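Local coordinates for gram-negative insecticidal protein (Chromobacterium piscinae, PDB 6FBM) that is an insecticidal toxin of the MACPF and beta-tripod families, and probably acts by forming pores in target membranes, at residues E203-A208 against K223-F228; D247-G252 against Q256-Q261. All coordinates share one frame; numbering follows the deposited sequence.

Interaction 1: residues E203-A208 against K223-F228; sequences EMSYKA and KQVNSF
Ser205 OG is gripped by two side chains, the hydroxyl of Tyr183 on strand 179-187 and NE of Arg229, the residue after Phe228; it also lies 3.7 Å from Val225 CG1. The contact belongs to the small helical cluster between strands 179-187 and 232-239 of the MACPF domain. In pore-forming relatives, a cluster at this place unfolds into a membrane-crossing hairpin, so helices 198-209 and 220-230 may correspond to the second transmembrane hairpin region. The axes of the two short segments pass 9.5 Å apart and cross almost perpendicularly, at -94°, so only a few residues meet, with 169 Å² buried in all. Ser205 is the middle of the contact, its CA 5.5 Å from that of Val225. With OG anti to the backbone N (chi1 -177°), the hydroxyl sits among its polar partners, while CB approaches the Phe228 ring obliquely, 3.7 Å from CD2. The two branches of Val225 divide the work: CG1 lies against the CB and OG of Ser205, whereas CG2 lies against the backbone N and CA of Ser205 and touches CB of the preceding residue, Met204, at 4.0 Å. Beyond CB the methionine chain folds away from helix 220-230. The Phe228 ring is packed further by Leu198, Thr201 and Ala202 of helix 198-209 and by Tyr183, Ala185 and Ser187 of strand 179-187, so one ring touches both helix and strand. Glu203, which points away from helix 220-230, and Lys207, one turn on, both meet strand 64-78, where Phe73 receives the lysine in a cation-pi contact. Lys207 NZ also makes a salt bridge to Glu203 OE2 at 2.8 Å, using the carboxylate's anti lone pair.

Interaction 2: residues D247-G252 against Q256-Q261; sequences DRILHG and QQAFSQ
Arg248 leans across Ala258 along most of its length. Its CB starts against the methyl, 3.7 Å from Ala258 CB; CD passes the same methyl more loosely, and the bend at chi3 (-84°) folds the guanidinium back so that NH1 returns to 3.6 Å from Ala258 CB. At the tip, NH2 points to Gln261 OE1 in a weak hydrogen bond of 3.4 Å, nearly straight at 160°, with the oxygen at the guanidinium edge, close to its plane. The two side chains cross at about a right angle and their flat ends are turned 57° apart. Helices 246-250 and 255-269, joined by a tight connection after strand 232-239, form a helix-turn-helix, an element that in MACPF relatives sits beside the second transmembrane hairpin region, as it probably does here. Ile249 also packs across the turn. Its CG1, beside the backbone N, pushes into the backbone of the second helix, 3.6 Å from Phe259 N, while CD1 goes on to Phe259 CA at 3.8 Å. The same CG1 touches Ala258 CB at 3.9 Å, and Val210 and Leu236 also touch the isoleucine. Phe259 joins in through CB; its ring swings away toward Leu181 and Tyr206. Gln257 packs on Pro253 of the second subunit; the carbonyl oxygen of Gln257 accepts both Gln261 N and, at 2.8 Å, Ser260 OG.

The two contacts follow one another along the chain, their centres 16 Å apart, both packed against the sheet that includes strand 179-187. Helix 198-209 joins them: one side of it meets helix 220-230, while Tyr206, facing elsewhere, carries its hydroxyl oxygen OH to 3.8 Å from CE1 of Phe259. That hydroxyl is hydrogen-bonded to Glu126, which ties the junction to the sheet. Strand 179-187 touches both contacts: its Tyr183, already met in interaction 1, also touches Leu250 of segment 247-252, and Leu181 also meets Tyr206. If the 198-230 helices unfold during pore formation as in relatives, this packing would probably have to be released.

Interaction 1: residues E203-A208 against K223-F228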
ATOM      1  N   GLU A 203     -36.701   2.709 -17.447  1.00 23.59           N
ATOM      2  CA  GLU A 203     -35.520   2.283 -18.209  1.00 25.64           C
ATOM      3  C   GLU A 203     -34.659   3.475 -18.618  1.00 25.23           C
ATOM      4  O   GLU A 203     -33.466   3.498 -18.359  1.00 26.16           O
ATOM      5  CB  GLU A 203     -35.954   1.466 -19.449  1.00 28.23           C
ATOM      6  CG  GLU A 203     -34.893   1.183 -20.517  1.00 29.77           C
ATOM      7  CD  GLU A 203     -35.401   0.381 -21.702  1.00 31.84           C
ATOM      8  OE1 GLU A 203     -36.627   0.279 -21.889  1.00 31.65           O
ATOM      9  OE2 GLU A 203     -34.563  -0.167 -22.458  1.00 36.56           O
ATOM     10  N   MET A 204     -35.268   4.473 -19.238  1.00 24.46           N
ATOM     11  CA  MET A 204     -34.533   5.656 -19.696  1.00 22.25           C
ATOM     12  C   MET A 204     -33.964   6.428 -18.538  1.00 19.83           C
ATOM     13  O   MET A 204     -32.845   6.927 -18.623  1.00 18.34           O
ATOM     14  CB  MET A 204     -35.427   6.549 -20.581  1.00 23.95           C
ATOM     15  CG  MET A 204     -35.895   5.871 -21.884  1.00 25.40           C
ATOM     16  SD  MET A 204     -34.574   5.027 -22.805  1.00 28.55           S
ATOM     17  CE  MET A 204     -35.457   3.691 -23.588  1.00 29.34           C
ATOM     18  N   SER A 205     -34.710   6.560 -17.448  1.00 18.62           N
ATOM     19  CA  SER A 205     -34.203   7.294 -16.295  1.00 17.91           C
ATOM     20  C   SER A 205     -32.956   6.592 -15.765  1.00 18.23           C
ATOM     21  O   SER A 205     -31.917   7.241 -15.550  1.00 16.92           O
ATOM     22  CB  SER A 205     -35.258   7.424 -15.218  1.00 17.43           C
ATOM     23  OG  SER A 205     -34.762   8.192 -14.141  1.00 16.89           O
ATOM     24  N   TYR A 206     -33.041   5.267 -15.599  1.00 17.74           N
ATOM     25  CA  TYR A 206     -31.891   4.491 -15.147  1.00 17.72           C
ATOM     26  C   TYR A 206     -30.729   4.672 -16.121  1.00 17.68           C
ATOM     27  O   TYR A 206     -29.631   4.999 -15.711  1.00 18.46           O
ATOM     28  CB  TYR A 206     -32.220   2.988 -14.973  1.00 18.38           C
ATOM     29  CG  TYR A 206     -30.978   2.190 -14.713  1.00 18.47           C
ATOM     30  CD1 TYR A 206     -30.367   2.203 -13.462  1.00 17.99           C
ATOM     31  CD2 TYR A 206     -30.359   1.472 -15.755  1.00 18.80           C
ATOM     32  CE1 TYR A 206     -29.195   1.499 -13.253  1.00 17.93           C
ATOM     33  CE2 TYR A 206     -29.186   0.769 -15.540  1.00 18.46           C
ATOM     34  CZ  TYR A 206     -28.615   0.794 -14.303  1.00 17.90           C
ATOM     35  OH  TYR A 206     -27.462   0.111 -14.111  1.00 19.53           O
ATOM     36  N   LYS A 207     -30.977   4.472 -17.405  1.00 16.59           N
ATOM     37  CA  LYS A 207     -29.905   4.559 -18.417  1.00 16.10           C
ATOM     38  C   LYS A 207     -29.248   5.922 -18.529  1.00 15.62           C
ATOM     39  O   LYS A 207     -28.071   5.991 -18.810  1.00 16.14           O
ATOM     40  CB  LYS A 207     -30.388   4.093 -19.787  1.00 15.90           C
ATOM     41  CG  LYS A 207     -30.512   2.595 -19.835  1.00 16.33           C
ATOM     42  CD  LYS A 207     -30.974   2.110 -21.199  1.00 17.42           C
ATOM     43  CE  LYS A 207     -30.959   0.584 -21.237  1.00 17.96           C
ATOM     44  NZ  LYS A 207     -31.747   0.110 -22.408  1.00 19.08           N
ATOM     45  N   ALA A 208     -29.999   6.988 -18.319  1.00 16.46           N
ATOM     46  CA  ALA A 208     -29.428   8.341 -18.307  1.00 17.66           C
ATOM     47  C   ALA A 208     -28.584   8.555 -17.070  1.00 17.95           C
ATOM     48  O   ALA A 208     -27.545   9.226 -17.109  1.00 16.92           O
ATOM     49  CB  ALA A 208     -30.521   9.394 -18.367  1.00 17.60           C
ATOM     50  N   LYS A 223     -38.562  15.493 -20.375  1.00 31.83           N
ATOM     51  CA  LYS A 223     -39.776  15.826 -19.678  1.00 35.02           C
ATOM     52  C   LYS A 223     -40.315  14.568 -18.976  1.00 30.74           C
ATOM     53  O   LYS A 223     -40.575  14.598 -17.775  1.00 27.38           O
ATOM     54  CB  LYS A 223     -40.810  16.445 -20.644  1.00 39.37           C
ATOM     55  CG  LYS A 223     -42.078  16.878 -19.936  1.00 44.20           C
ATOM     56  CD  LYS A 223     -43.313  16.632 -20.827  1.00 47.81           C
ATOM     57  CE  LYS A 223     -44.579  16.854 -20.032  1.00 50.60           C
ATOM     58  NZ  LYS A 223     -45.754  16.141 -20.643  1.00 52.62           N
ATOM     59  N   GLN A 224     -40.417  13.474 -19.729  1.00 29.35           N
ATOM     60  CA  GLN A 224     -40.939  12.197 -19.240  1.00 30.16           C
ATOM     61  C   GLN A 224     -40.152  11.656 -18.053  1.00 26.33           C
ATOM     62  O   GLN A 224     -40.744  11.183 -17.087  1.00 25.46           O
ATOM     63  CB  GLN A 224     -40.954  11.130 -20.370  1.00 34.99           C
ATOM     64  CG  GLN A 224     -41.919  11.380 -21.543  1.00 39.41           C
ATOM     65  CD  GLN A 224     -43.396  11.475 -21.137  1.00 45.92           C
ATOM     66  OE1 GLN A 224     -43.861  10.732 -20.281  1.00 53.10           O
ATOM     67  NE2 GLN A 224     -44.138  12.407 -21.763  1.00 46.50           N
ATOM     68  N   VAL A 225     -38.827  11.747 -18.120  1.00 22.81           N
ATOM     69  CA  VAL A 225     -37.946  11.252 -17.052  1.00 21.41           C
ATOM     70  C   VAL A 225     -38.015  12.168 -15.819  1.00 20.53           C
ATOM     71  O   VAL A 225     -38.049  11.667 -14.692  1.00 19.39           O
ATOM     72  CB  VAL A 225     -36.479  11.033 -17.558  1.00 19.89           C
ATOM     73  CG1 VAL A 225     -35.466  10.975 -16.421  1.00 19.67           C
ATOM     74  CG2 VAL A 225     -36.407   9.766 -18.401  1.00 18.98           C
ATOM     75  N   ASN A 226     -38.025  13.483 -16.037  1.00 19.99           N
ATOM     76  CA  ASN A 226     -38.172  14.449 -14.932  1.00 20.75           C
ATOM     77  C   ASN A 226     -39.464  14.221 -14.158  1.00 19.80           C
ATOM     78  O   ASN A 226     -39.493  14.264 -12.934  1.00 20.19           O
ATOM     79  CB  ASN A 226     -38.140  15.904 -15.431  1.00 21.07           C
ATOM     80  CG  ASN A 226     -36.730  16.401 -15.738  1.00 22.19           C
ATOM     81  OD1 ASN A 226     -35.732  15.827 -15.287  1.00 23.43           O
ATOM     82  ND2 ASN A 226     -36.643  17.497 -16.472  1.00 23.31           N
ATOM     83  N   SER A 227     -40.524  13.969 -14.908  1.00 20.09           N
ATOM     84  CA  SER A 227     -41.832  13.663 -14.350  1.00 20.64           C
ATOM     85  C   SER A 227     -41.804  12.384 -13.492  1.00 20.80           C
ATOM     86  O   SER A 227     -42.350  12.335 -12.388  1.00 22.03           O
ATOM     87  CB  SER A 227     -42.831  13.510 -15.488  1.00 20.62           C
ATOM     88  OG  SER A 227     -44.139  13.565 -14.993  1.00 22.22           O
ATOM     89  N   PHE A 228     -41.153  11.354 -14.022  1.00 20.27           N
ATOM     90  CA  PHE A 228     -40.947  10.077 -13.315  1.00 19.07           C
ATOM     91  C   PHE A 228     -40.219  10.282 -11.991  1.00 18.63           C
ATOM     92  O   PHE A 228     -40.684   9.867 -10.931  1.00 17.81           O
ATOM     93  CB  PHE A 228     -40.205   9.084 -14.239  1.00 18.34           C
ATOM     94  CG  PHE A 228     -39.703   7.848 -13.563  1.00 18.06           C
ATOM     95  CD1 PHE A 228     -40.543   6.781 -13.301  1.00 18.85           C
ATOM     96  CD2 PHE A 228     -38.365   7.736 -13.209  1.00 18.74           C
ATOM     97  CE1 PHE A 228     -40.049   5.626 -12.678  1.00 19.95           C
ATOM     98  CE2 PHE A 228     -37.867   6.598 -12.603  1.00 18.75           C
ATOM     99  CZ  PHE A 228     -38.711   5.544 -12.329  1.00 19.27           C
TER

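Interaction 2: residues D247-G252 against Q256-Q261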
ATOM      1  N   ASP A 247     -25.233   5.955  -3.667  1.00 27.33           N
ATOM      2  CA  ASP A 247     -25.623   7.345  -3.370  1.00 30.27           C
ATOM      3  C   ASP A 247     -25.099   8.333  -4.414  1.00 31.34           C
ATOM      4  O   ASP A 247     -25.857   9.174  -4.906  1.00 30.80           O
ATOM      5  CB  ASP A 247     -25.290   7.779  -1.936  1.00 32.48           C
ATOM      6  CG  ASP A 247     -26.528   7.662  -0.998  1.00 38.14           C
ATOM      7  OD1 ASP A 247     -27.528   8.371  -1.265  1.00 46.19           O
ATOM      8  OD2 ASP A 247     -26.558   6.856  -0.027  1.00 34.39           O
ATOM      9  N   ARG A 248     -23.837   8.204  -4.794  1.00 31.67           N
ATOM     10  CA  ARG A 248     -23.287   9.049  -5.870  1.00 33.58           C
ATOM     11  C   ARG A 248     -23.932   8.777  -7.246  1.00 31.88           C
ATOM     12  O   ARG A 248     -24.125   9.718  -8.026  1.00 30.16           O
ATOM     13  CB  ARG A 248     -21.759   8.885  -5.977  1.00 36.69           C
ATOM     14  CG  ARG A 248     -20.891   9.939  -5.290  1.00 40.64           C
ATOM     15  CD  ARG A 248     -19.538  10.047  -6.016  1.00 43.06           C
ATOM     16  NE  ARG A 248     -18.565   9.034  -5.558  1.00 44.71           N
ATOM     17  CZ  ARG A 248     -17.608   8.469  -6.298  1.00 45.87           C
ATOM     18  NH1 ARG A 248     -17.408   8.807  -7.578  1.00 46.77           N
ATOM     19  NH2 ARG A 248     -16.791   7.586  -5.715  1.00 45.61           N
ATOM     20  N   ILE A 249     -24.246   7.518  -7.561  1.00 30.36           N
ATOM     21  CA  ILE A 249     -24.869   7.212  -8.859  1.00 28.28           C
ATOM     22  C   ILE A 249     -26.273   7.788  -8.880  1.00 27.17           C
ATOM     23  O   ILE A 249     -26.696   8.342  -9.860  1.00 32.17           O
ATOM     24  CB  ILE A 249     -24.920   5.686  -9.148  1.00 27.25           C
ATOM     25  CG1 ILE A 249     -23.504   5.120  -9.327  1.00 26.99           C
ATOM     26  CG2 ILE A 249     -25.699   5.398 -10.420  1.00 26.57           C
ATOM     27  CD1 ILE A 249     -23.390   3.635  -9.103  1.00 25.91           C
ATOM     28  N   LEU A 250     -26.982   7.680  -7.780  1.00 25.78           N
ATOM     29  CA  LEU A 250     -28.370   8.097  -7.729  1.00 26.71           C
ATOM     30  C   LEU A 250     -28.505   9.607  -7.735  1.00 28.22           C
ATOM     31  O   LEU A 250     -29.204  10.159  -8.561  1.00 28.53           O
ATOM     32  CB  LEU A 250     -29.041   7.475  -6.511  1.00 24.99           C
ATOM     33  CG  LEU A 250     -30.530   7.642  -6.379  1.00 25.50           C
ATOM     34  CD1 LEU A 250     -31.251   7.198  -7.662  1.00 23.62           C
ATOM     35  CD2 LEU A 250     -31.018   6.831  -5.174  1.00 25.69           C
ATOM     36  N   HIS A 251     -27.800  10.269  -6.824  1.00 33.37           N
ATOM     37  CA  HIS A 251     -27.920  11.721  -6.586  1.00 35.10           C
ATOM     38  C   HIS A 251     -26.707  12.510  -6.999  1.00 36.73           C
ATOM     39  O   HIS A 251     -26.804  13.398  -7.838  1.00 34.08           O
ATOM     40  CB  HIS A 251     -28.143  11.989  -5.088  1.00 34.88           C
ATOM     41  CG  HIS A 251     -29.339  11.297  -4.531  1.00 36.24           C
ATOM     42  ND1 HIS A 251     -29.254  10.340  -3.542  1.00 40.62           N
ATOM     43  CD2 HIS A 251     -30.654  11.423  -4.827  1.00 39.14           C
ATOM     44  CE1 HIS A 251     -30.469   9.904  -3.253  1.00 44.80           C
ATOM     45  NE2 HIS A 251     -31.334  10.538  -4.028  1.00 44.15           N
ATOM     46  N   GLY A 252     -25.576  12.163  -6.373  1.00 42.72           N
ATOM     47  CA  GLY A 252     -24.388  12.999  -6.240  1.00 37.94           C
ATOM     48  C   GLY A 252     -23.806  13.525  -7.525  1.00 38.79           C
ATOM     49  O   GLY A 252     -24.311  13.214  -8.605  1.00 40.56           O
ATOM     50  N   GLN A 256     -22.463   9.309 -13.746  1.00 30.79           N
ATOM     51  CA  GLN A 256     -21.945   8.507 -14.857  1.00 33.20           C
ATOM     52  C   GLN A 256     -20.523   8.026 -14.543  1.00 30.93           C
ATOM     53  O   GLN A 256     -20.196   6.898 -14.890  1.00 31.44           O
ATOM     54  CB  GLN A 256     -21.897   9.318 -16.179  1.00 35.84           C
ATOM     55  CG  GLN A 256     -23.207   9.728 -16.822  1.00 36.17           C
ATOM     56  CD  GLN A 256     -23.850  10.978 -16.251  1.00 37.43           C
ATOM     57  OE1 GLN A 256     -24.962  10.923 -15.800  1.00 39.24           O
ATOM     58  NE2 GLN A 256     -23.152  12.113 -16.290  1.00 41.88           N
ATOM     59  N   GLN A 257     -19.692   8.869 -13.909  1.00 30.45           N
ATOM     60  CA  GLN A 257     -18.346   8.481 -13.469  1.00 30.88           C
ATOM     61  C   GLN A 257     -18.405   7.518 -12.301  1.00 26.24           C
ATOM     62  O   GLN A 257     -17.650   6.542 -12.268  1.00 26.10           O
ATOM     63  CB  GLN A 257     -17.466   9.696 -13.050  1.00 33.80           C
ATOM     64  CG  GLN A 257     -16.105   9.372 -12.382  1.00 35.23           C
ATOM     65  CD  GLN A 257     -14.976   8.967 -13.360  1.00 36.14           C
ATOM     66  OE1 GLN A 257     -15.196   8.842 -14.571  1.00 34.70           O
ATOM     67  NE2 GLN A 257     -13.792   8.725 -12.827  1.00 41.01           N
ATOM     68  N   ALA A 258     -19.251   7.822 -11.316  1.00 23.95           N
ATOM     69  CA  ALA A 258     -19.436   6.929 -10.168  1.00 23.90           C
ATOM     70  C   ALA A 258     -19.921   5.552 -10.625  1.00 22.84           C
ATOM     71  O   ALA A 258     -19.507   4.542 -10.091  1.00 24.10           O
ATOM     72  CB  ALA A 258     -20.389   7.529  -9.162  1.00 23.14           C
ATOM     73  N   PHE A 259     -20.794   5.522 -11.620  1.00 20.89           N
ATOM     74  CA  PHE A 259     -21.253   4.261 -12.159  1.00 19.69           C
ATOM     75  C   PHE A 259     -20.106   3.524 -12.855  1.00 21.01           C
ATOM     76  O   PHE A 259     -19.957   2.313 -12.663  1.00 21.98           O
ATOM     77  CB  PHE A 259     -22.404   4.446 -13.101  1.00 18.07           C
ATOM     78  CG  PHE A 259     -22.704   3.207 -13.913  1.00 16.85           C
ATOM     79  CD1 PHE A 259     -23.478   2.182 -13.371  1.00 15.81           C
ATOM     80  CD2 PHE A 259     -22.236   3.085 -15.245  1.00 15.48           C
ATOM     81  CE1 PHE A 259     -23.774   1.084 -14.115  1.00 15.07           C
ATOM     82  CE2 PHE A 259     -22.508   1.967 -15.974  1.00 15.23           C
ATOM     83  CZ  PHE A 259     -23.276   0.948 -15.404  1.00 15.10           C
ATOM     84  N   SER A 260     -19.311   4.224 -13.673  1.00 20.89           N
ATOM     85  CA  SER A 260     -18.210   3.579 -14.385  1.00 22.37           C
ATOM     86  C   SER A 260     -17.152   3.065 -13.400  1.00 23.08           C
ATOM     87  O   SER A 260     -16.492   2.070 -13.685  1.00 24.71           O
ATOM     88  CB  SER A 260     -17.572   4.489 -15.433  1.00 22.78           C
ATOM     89  OG  SER A 260     -16.815   5.439 -14.751  1.00 23.67           O
ATOM     90  N   GLN A 261     -17.001   3.715 -12.249  1.00 24.13           N
ATOM     91  CA  GLN A 261     -16.116   3.185 -11.210  1.00 25.60           C
ATOM     92  C   GLN A 261     -16.637   1.873 -10.624  1.00 24.40           C
ATOM     93  O   GLN A 261     -15.868   0.952 -10.396  1.00 26.65           O
ATOM     94  CB  GLN A 261     -15.915   4.192 -10.068  1.00 27.59           C
ATOM     95  CG  GLN A 261     -14.873   5.261 -10.309  1.00 29.17           C
ATOM     96  CD  GLN A 261     -14.837   6.274  -9.175  1.00 31.44           C
ATOM     97  OE1 GLN A 261     -14.963   5.930  -8.003  1.00 33.69           O
ATOM     98  NE2 GLN A 261     -14.629   7.536  -9.532  1.00 34.96           N
TER